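Local coordinates for acetyltransferase, GNAT family protein (Mycobacterium smegmatis, PDB 6C37), which probably transfers the acetyl group of acetyl-CoA to the amino-terminal alanine of proteins, at residues 41-46 with 110-115; 46-51 with 171-176; 122-127 with 155-160. All coordinates share one frame; numbering follows the deposited sequence.

Contact 1 (41-46 with 110-115)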
# COMPACT_ATOMS: atom_id res chain seq x y z
N HIS A 41 17.80 2.88 -3.54
CA HIS A 41 17.95 4.21 -2.95
C HIS A 41 16.61 4.92 -2.74
O HIS A 41 16.50 5.76 -1.84
CB HIS A 41 18.87 5.05 -3.84
CG HIS A 41 19.38 6.29 -3.18
ND1 HIS A 41 18.97 7.56 -3.56
CD2 HIS A 41 20.26 6.48 -2.16
CE1 HIS A 41 19.58 8.46 -2.81
NE2 HIS A 41 20.37 7.83 -1.96
N HIS A 42 15.60 4.60 -3.56
CA HIS A 42 14.26 5.17 -3.46
C HIS A 42 13.45 4.55 -2.32
O HIS A 42 12.57 5.20 -1.76
CB HIS A 42 13.55 4.98 -4.82
CG HIS A 42 12.08 5.32 -4.85
ND1 HIS A 42 11.59 6.60 -4.68
CD2 HIS A 42 11.00 4.54 -5.14
CE1 HIS A 42 10.27 6.59 -4.82
NE2 HIS A 42 9.89 5.36 -5.11
N LEU A 43 13.78 3.31 -1.94
CA LEU A 43 12.95 2.48 -1.07
C LEU A 43 13.55 2.28 0.31
O LEU A 43 12.85 2.42 1.32
CB LEU A 43 12.70 1.12 -1.73
CG LEU A 43 11.85 1.16 -3.00
CD1 LEU A 43 11.95 -0.15 -3.77
CD2 LEU A 43 10.40 1.50 -2.65
N GLU A 44 14.85 1.95 0.39
CA GLU A 44 15.49 1.66 1.67
C GLU A 44 15.29 2.73 2.76
O GLU A 44 15.06 2.34 3.91
CB GLU A 44 16.99 1.42 1.44
CG GLU A 44 17.67 0.66 2.57
CD GLU A 44 18.98 0.03 2.15
OE1 GLU A 44 19.68 0.64 1.32
OE2 GLU A 44 19.31 -1.08 2.64
N PRO A 45 15.37 4.04 2.48
CA PRO A 45 15.22 5.01 3.58
C PRO A 45 13.82 5.13 4.15
O PRO A 45 13.63 5.86 5.13
CB PRO A 45 15.64 6.34 2.93
CG PRO A 45 15.41 6.13 1.47
CD PRO A 45 15.76 4.69 1.22
N TRP A 46 12.82 4.46 3.57
CA TRP A 46 11.45 4.56 4.03
C TRP A 46 10.84 3.24 4.45
O TRP A 46 9.74 3.23 5.00
CB TRP A 46 10.57 5.18 2.93
CG TRP A 46 11.17 6.42 2.40
CD1 TRP A 46 11.70 6.61 1.16
CD2 TRP A 46 11.35 7.65 3.11
NE1 TRP A 46 12.18 7.89 1.05
CE2 TRP A 46 11.97 8.55 2.23
CE3 TRP A 46 11.03 8.08 4.40
CZ2 TRP A 46 12.28 9.85 2.59
CZ3 TRP A 46 11.34 9.37 4.76
CH2 TRP A 46 11.96 10.25 3.86
N GLY A 110 -0.12 0.28 3.47
CA GLY A 110 1.19 0.72 3.03
C GLY A 110 1.29 0.51 1.53
O GLY A 110 0.49 -0.21 0.94
N TYR A 111 2.28 1.17 0.92
CA TYR A 111 2.41 1.07 -0.54
C TYR A 111 3.80 1.51 -0.96
O TYR A 111 4.51 2.19 -0.21
CB TYR A 111 1.35 1.93 -1.25
CG TYR A 111 1.20 3.27 -0.56
CD1 TYR A 111 2.11 4.29 -0.80
CD2 TYR A 111 0.19 3.50 0.38
CE1 TYR A 111 2.02 5.51 -0.14
CE2 TYR A 111 0.08 4.72 1.04
CZ TYR A 111 0.99 5.72 0.77
OH TYR A 111 0.87 6.92 1.44
N TRP A 112 4.17 1.14 -2.18
CA TRP A 112 5.32 1.74 -2.85
C TRP A 112 5.08 1.68 -4.35
O TRP A 112 4.32 0.84 -4.83
CB TRP A 112 6.63 1.05 -2.44
CG TRP A 112 6.75 -0.39 -2.90
CD1 TRP A 112 6.36 -1.52 -2.21
CD2 TRP A 112 7.31 -0.85 -4.14
NE1 TRP A 112 6.65 -2.64 -2.96
CE2 TRP A 112 7.23 -2.26 -4.14
CE3 TRP A 112 7.88 -0.20 -5.25
CZ2 TRP A 112 7.67 -3.04 -5.22
CZ3 TRP A 112 8.33 -0.99 -6.32
CH2 TRP A 112 8.23 -2.39 -6.29
N VAL A 113 5.71 2.61 -5.08
CA VAL A 113 5.61 2.71 -6.53
C VAL A 113 7.00 2.92 -7.11
O VAL A 113 7.81 3.68 -6.57
CB VAL A 113 4.66 3.86 -6.96
CG1 VAL A 113 4.67 4.04 -8.49
CG2 VAL A 113 3.25 3.61 -6.49
N ALA A 114 7.29 2.23 -8.22
CA ALA A 114 8.59 2.33 -8.87
C ALA A 114 8.94 3.79 -9.16
O ALA A 114 8.12 4.53 -9.70
CB ALA A 114 8.57 1.52 -10.18
N SER A 115 10.16 4.19 -8.80
CA SER A 115 10.52 5.61 -8.89
C SER A 115 10.35 6.14 -10.31
O SER A 115 9.95 7.29 -10.50
CB SER A 115 11.96 5.82 -8.42
OG SER A 115 12.86 5.10 -9.24
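His42, on the short helix 40-43, and Ser115, just past the end of strand 106-113, bring their CA atoms within 6.6 Å of each other, while Leu43 and Trp112 stand 7.9 Å apart between CA atoms. The His42 imidazole spans the gap. With CG anti to the backbone N (chi1 171°), the ring leaves the helix toward the strand end, and NE2 donates to Val113 O at 3.0 Å. The donor sits almost on the extension of the C=O bond (175°), but the N-H is bent, 140° at the hydrogen. One ring face receives Ser115 CB, 3.6 Å from the centroid, a CH-pi contact. Small serine suits this place: its CB can sit over the ring centre while OG hydrogen-bonds Asp39. One residue along, Leu43 CD2 lies 3.8 Å from Trp112 CB. Trp112 NE1 hydrogen-bonds Gln93, and Arg36 makes a cation-pi contact with the indole.

Tyr111 O and Val113 N hydrogen-bond the CoA disulfide, the strand-like backbone pairing by which GNAT enzymes hold the pantetheine amides. The backbone of Val113 thus holds the ligand through its N-H and helix 40-43 through its carbonyl, tying the helix to the cofactor-binding strand.

Contact 2 (46-51 with 171-176)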
# COMPACT_ATOMS: atom_id res chain seq x y z
N TRP A 46 12.82 4.46 3.57
CA TRP A 46 11.45 4.56 4.03
C TRP A 46 10.84 3.24 4.45
O TRP A 46 9.74 3.23 5.00
CB TRP A 46 10.57 5.18 2.93
CG TRP A 46 11.17 6.42 2.40
CD1 TRP A 46 11.70 6.61 1.16
CD2 TRP A 46 11.35 7.65 3.11
NE1 TRP A 46 12.18 7.89 1.05
CE2 TRP A 46 11.97 8.55 2.23
CE3 TRP A 46 11.03 8.08 4.40
CZ2 TRP A 46 12.28 9.85 2.59
CZ3 TRP A 46 11.34 9.37 4.76
CH2 TRP A 46 11.96 10.25 3.86
N GLU A 47 11.49 2.18 4.22
CA GLU A 47 10.93 0.90 4.59
C GLU A 47 11.60 0.37 5.86
O GLU A 47 12.75 0.72 6.15
CB GLU A 47 11.10 -0.10 3.46
CG GLU A 47 10.33 0.28 2.20
CD GLU A 47 10.27 -0.85 1.21
OE1 GLU A 47 11.19 -1.70 1.25
OE2 GLU A 47 9.31 -0.90 0.40
N PRO A 48 10.88 -0.45 6.63
CA PRO A 48 11.48 -1.05 7.83
C PRO A 48 12.72 -1.86 7.50
O PRO A 48 12.79 -2.55 6.48
CB PRO A 48 10.36 -1.95 8.37
CG PRO A 48 9.11 -1.37 7.84
CD PRO A 48 9.44 -0.73 6.51
N MET A 49 13.71 -1.80 8.39
CA MET A 49 14.93 -2.57 8.22
C MET A 49 14.65 -4.07 8.32
O MET A 49 13.85 -4.52 9.15
CB MET A 49 15.97 -2.17 9.27
CG MET A 49 16.47 -0.75 9.08
SD MET A 49 17.56 -0.20 10.40
CE MET A 49 18.89 -1.39 10.24
N THR A 50 15.32 -4.84 7.46
CA THR A 50 15.22 -6.29 7.47
C THR A 50 16.45 -6.96 8.05
O THR A 50 16.46 -8.19 8.19
CB THR A 50 14.98 -6.81 6.05
OG1 THR A 50 16.11 -6.49 5.22
CG2 THR A 50 13.72 -6.18 5.45
N GLY A 51 17.49 -6.21 8.38
CA GLY A 51 18.73 -6.83 8.82
C GLY A 51 19.40 -7.67 7.76
O GLY A 51 20.25 -8.50 8.09
N ARG A 171 10.20 7.18 18.02
CA ARG A 171 11.17 6.09 17.85
C ARG A 171 10.46 4.77 17.55
O ARG A 171 10.74 3.72 18.13
CB ARG A 171 12.10 5.98 19.07
CG ARG A 171 12.96 7.24 19.26
CD ARG A 171 13.88 7.15 20.48
NE ARG A 171 13.14 6.84 21.69
CZ ARG A 171 12.53 7.73 22.46
NH1 ARG A 171 12.56 9.02 22.16
NH2 ARG A 171 11.88 7.32 23.53
N TYR A 172 9.54 4.83 16.60
CA TYR A 172 8.55 3.78 16.39
C TYR A 172 9.14 2.58 15.66
O TYR A 172 8.94 1.43 16.07
CB TYR A 172 7.36 4.37 15.63
CG TYR A 172 6.30 3.37 15.26
CD1 TYR A 172 5.57 2.70 16.23
CD2 TYR A 172 6.04 3.08 13.93
CE1 TYR A 172 4.60 1.78 15.89
CE2 TYR A 172 5.07 2.16 13.57
CZ TYR A 172 4.36 1.52 14.56
OH TYR A 172 3.40 0.60 14.22
N LEU A 173 9.89 2.82 14.59
CA LEU A 173 10.29 1.75 13.69
C LEU A 173 11.74 1.93 13.31
O LEU A 173 12.19 3.05 13.06
CB LEU A 173 9.41 1.75 12.44
CG LEU A 173 9.18 0.55 11.55
CD1 LEU A 173 8.44 -0.57 12.31
CD2 LEU A 173 8.36 1.02 10.37
N GLU A 174 12.47 0.82 13.26
CA GLU A 174 13.85 0.85 12.79
C GLU A 174 13.84 1.03 11.28
O GLU A 174 13.39 0.14 10.54
CB GLU A 174 14.58 -0.42 13.19
CG GLU A 174 15.48 -0.21 14.40
CD GLU A 174 16.27 -1.45 14.75
OE1 GLU A 174 16.17 -2.46 14.00
OE2 GLU A 174 17.00 -1.41 15.76
N VAL A 175 14.28 2.20 10.83
CA VAL A 175 14.28 2.56 9.41
C VAL A 175 15.58 3.30 9.12
O VAL A 175 15.94 4.24 9.85
CB VAL A 175 13.07 3.43 9.04
CG1 VAL A 175 13.19 3.94 7.60
CG2 VAL A 175 11.76 2.68 9.22
N ASP A 176 16.27 2.90 8.06
CA ASP A 176 17.48 3.59 7.60
C ASP A 176 18.48 3.78 8.74
O ASP A 176 19.05 4.86 8.92
CB ASP A 176 17.13 4.94 6.96
CG ASP A 176 18.25 5.46 6.08
OD1 ASP A 176 19.07 4.63 5.63
OD2 ASP A 176 18.31 6.68 5.84
O HOH W 1 15.25 1.09 5.99
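Met49 reaches across to Glu174, Val175 and Asp176 with both backbone and side chain. Its N donates to Glu174 O over 2.9 Å in a nearly straight bond, 171° at the hydrogen, although the donor is tilted 25° from the carbonyl plane. The side chain then climbs over the same peptide. CB already lies near that oxygen. CG, placed anti to the carbonyl carbon by chi1 of -67°, is 3.5 Å from Glu174 O and 3.8 Å from Asp176 N. Next, SD rests on the backbone, 4.0 Å from Glu174 C, and also comes up to Glu174 CB. The chain bends at chi3, turning the terminal methyl out of the extended line. An unbranched, flexible methionine suits this solvent-facing place, because it can follow the contour of a strand backbone.

Pro48 precedes it and has no N-H to offer; its ring packs instead, CG meeting Leu173 CD2 at 3.6 Å, with the two side chains crossing obliquely. Both residues also touch the CoA disulfide. Val175, beta-branched and buried, sets its two methyls against Glu47 O, CG1 at 3.6 Å, and CG1 also approaches Trp46 C. A water appears to join Glu47 O to Asp176 N, though its distance to Glu47 O is doubtfully short. From the neighbouring strand 178-188, Arg180 hydrogen-bonds the carbonyls of Val175 and Asp176.

One nearly straight backbone hydrogen bond, backed by the Pro48-Leu173 contact and by side chains packed on peptide groups, therefore holds the loop 46-51 beside the classic beta bulge in which Tyr172 and Leu173 both face Arg180.

Contact 3 (122-127 with 155-160)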
# COMPACT_ATOMS: atom_id res chain seq x y z
N ILE A 122 -0.21 7.36 -9.36
CA ILE A 122 -0.43 5.92 -9.20
C ILE A 122 -0.70 5.58 -7.74
O ILE A 122 -1.71 4.93 -7.42
CB ILE A 122 0.76 5.11 -9.73
CG1 ILE A 122 0.87 5.26 -11.25
CG2 ILE A 122 0.63 3.61 -9.36
CD1 ILE A 122 2.21 4.79 -11.81
N ALA A 123 0.19 6.00 -6.83
CA ALA A 123 0.01 5.66 -5.42
C ALA A 123 -1.30 6.23 -4.88
O ALA A 123 -1.98 5.59 -4.07
CB ALA A 123 1.18 6.16 -4.59
N THR A 124 -1.67 7.44 -5.30
CA THR A 124 -2.90 8.04 -4.81
C THR A 124 -4.11 7.21 -5.23
O THR A 124 -5.01 6.95 -4.42
CB THR A 124 -3.03 9.48 -5.30
OG1 THR A 124 -1.97 10.26 -4.73
CG2 THR A 124 -4.34 10.07 -4.82
N ALA A 125 -4.14 6.77 -6.48
CA ALA A 125 -5.25 5.93 -6.92
C ALA A 125 -5.24 4.56 -6.23
O ALA A 125 -6.30 4.05 -5.85
CB ALA A 125 -5.23 5.76 -8.43
N ALA A 126 -4.06 3.95 -6.10
CA ALA A 126 -3.95 2.67 -5.41
C ALA A 126 -4.48 2.78 -3.99
O ALA A 126 -5.23 1.91 -3.52
CB ALA A 126 -2.51 2.17 -5.41
N LEU A 127 -4.10 3.85 -3.29
CA LEU A 127 -4.55 4.03 -1.91
C LEU A 127 -6.07 4.20 -1.86
O LEU A 127 -6.74 3.59 -1.03
CB LEU A 127 -3.85 5.24 -1.29
CG LEU A 127 -4.20 5.56 0.17
CD1 LEU A 127 -3.98 4.34 1.06
CD2 LEU A 127 -3.34 6.73 0.67
N ARG A 155 3.22 11.63 2.59
CA ARG A 155 2.25 12.43 3.32
C ARG A 155 1.29 13.11 2.35
O ARG A 155 0.10 13.24 2.64
CB ARG A 155 2.99 13.44 4.21
CG ARG A 155 3.85 12.75 5.29
CD ARG A 155 4.58 13.74 6.22
NE ARG A 155 3.65 14.60 6.93
CZ ARG A 155 4.01 15.60 7.74
NH1 ARG A 155 5.29 15.88 7.93
NH2 ARG A 155 3.09 16.32 8.35
N ALA A 156 1.79 13.49 1.17
CA ALA A 156 0.93 14.08 0.15
C ALA A 156 -0.09 13.07 -0.36
O ALA A 156 -1.28 13.40 -0.52
CB ALA A 156 1.79 14.62 -0.99
N VAL A 157 0.34 11.82 -0.59
CA VAL A 157 -0.57 10.76 -1.01
C VAL A 157 -1.68 10.58 0.02
O VAL A 157 -2.87 10.50 -0.32
CB VAL A 157 0.20 9.45 -1.22
CG1 VAL A 157 -0.76 8.29 -1.51
CG2 VAL A 157 1.22 9.62 -2.35
N LEU A 158 -1.29 10.49 1.29
CA LEU A 158 -2.27 10.29 2.35
C LEU A 158 -3.22 11.48 2.45
O LEU A 158 -4.42 11.31 2.63
CB LEU A 158 -1.54 10.02 3.68
CG LEU A 158 -0.75 8.71 3.74
CD1 LEU A 158 0.30 8.74 4.86
CD2 LEU A 158 -1.67 7.51 3.94
N ALA A 159 -2.69 12.70 2.30
CA ALA A 159 -3.53 13.90 2.31
C ALA A 159 -4.52 13.90 1.15
O ALA A 159 -5.68 14.30 1.32
CB ALA A 159 -2.65 15.15 2.27
N HIS A 160 -4.10 13.42 -0.03
CA HIS A 160 -5.01 13.38 -1.19
C HIS A 160 -6.28 12.59 -0.89
O HIS A 160 -7.35 12.92 -1.40
CB HIS A 160 -4.34 12.74 -2.40
CG HIS A 160 -3.20 13.52 -2.97
ND1 HIS A 160 -2.32 12.97 -3.88
CD2 HIS A 160 -2.80 14.80 -2.77
CE1 HIS A 160 -1.42 13.88 -4.21
NE2 HIS A 160 -1.68 15.00 -3.54
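Thr124 and His160 join the two helices that flank the cofactor in this GNAT fold: helix 122-135, which follows the pyrophosphate-binding loop of GNAT enzymes, here including Gly119 and Gly121, and helix 152-161. Their local axes pass 9.1 Å apart at a signed crossing angle of -45°, and the CA atoms of Thr124 and Val157 come within 5.2 Å.

Val157 fills the middle of the interface. Its CG1 meets Leu127 CD2 at 3.7 Å and also the carbonyl oxygen of Ala123. A beta-branched residue suits the spot: its two methyls spread over Ala123, with CG1 also reaching Leu127, and small Ala123 lets Val157 CG2 approach its CB to 4.1 Å. Leu127, with CG anti to its N (chi1 -179°), carries CD2 across to Leu158 CD2 at 3.8 Å, the two leucines crossing at about a right angle. The CB of Leu158 points away from helix 122-135, yet its branched end still touches Leu127. Val157 and Leu158 also pack on Tyr111 of strand 106-113.

At the other edge the threonine divides its branches. Thr124 CG2 lies 3.6 Å from His160 CB, while OG1 lies at the edge of the imidazole and also hydrogen-bonds the CoA disulfide. Ala123 N hydrogen-bonds the ligand as well, as expected of the helix start in this family. Histidine can supply an N-H at the ring edge: His160 ND1 donates to Thr124 OG1 over 2.9 Å, the oxygen lying 8° out of the ring plane.

How the contacts relate
All three contacts border the pocket of the CoA disulfide. Contacts 1 and 2 share Trp46, have centres 12 Å apart and touch directly, Pro45 O lying 3.2 Å from Val175 CG1; together they border the pocket on one side of the chain's centre, where Trp46 comes about 4 Å from the ligand, side chain to nearest ligand atom. Contact 3, its centre 14 Å from that of contact 1, lines another part. Strand 106-113 connects the two: Tyr111 OH is 3.3 Å from Leu158 CG, and Val113 CG2 is 3.8 Å from Ala123 CB. Contacts 2 and 3 do not touch, their nearest atoms about 8 Å apart, although contact 3 is nested within the chain loop that contact 2 closes.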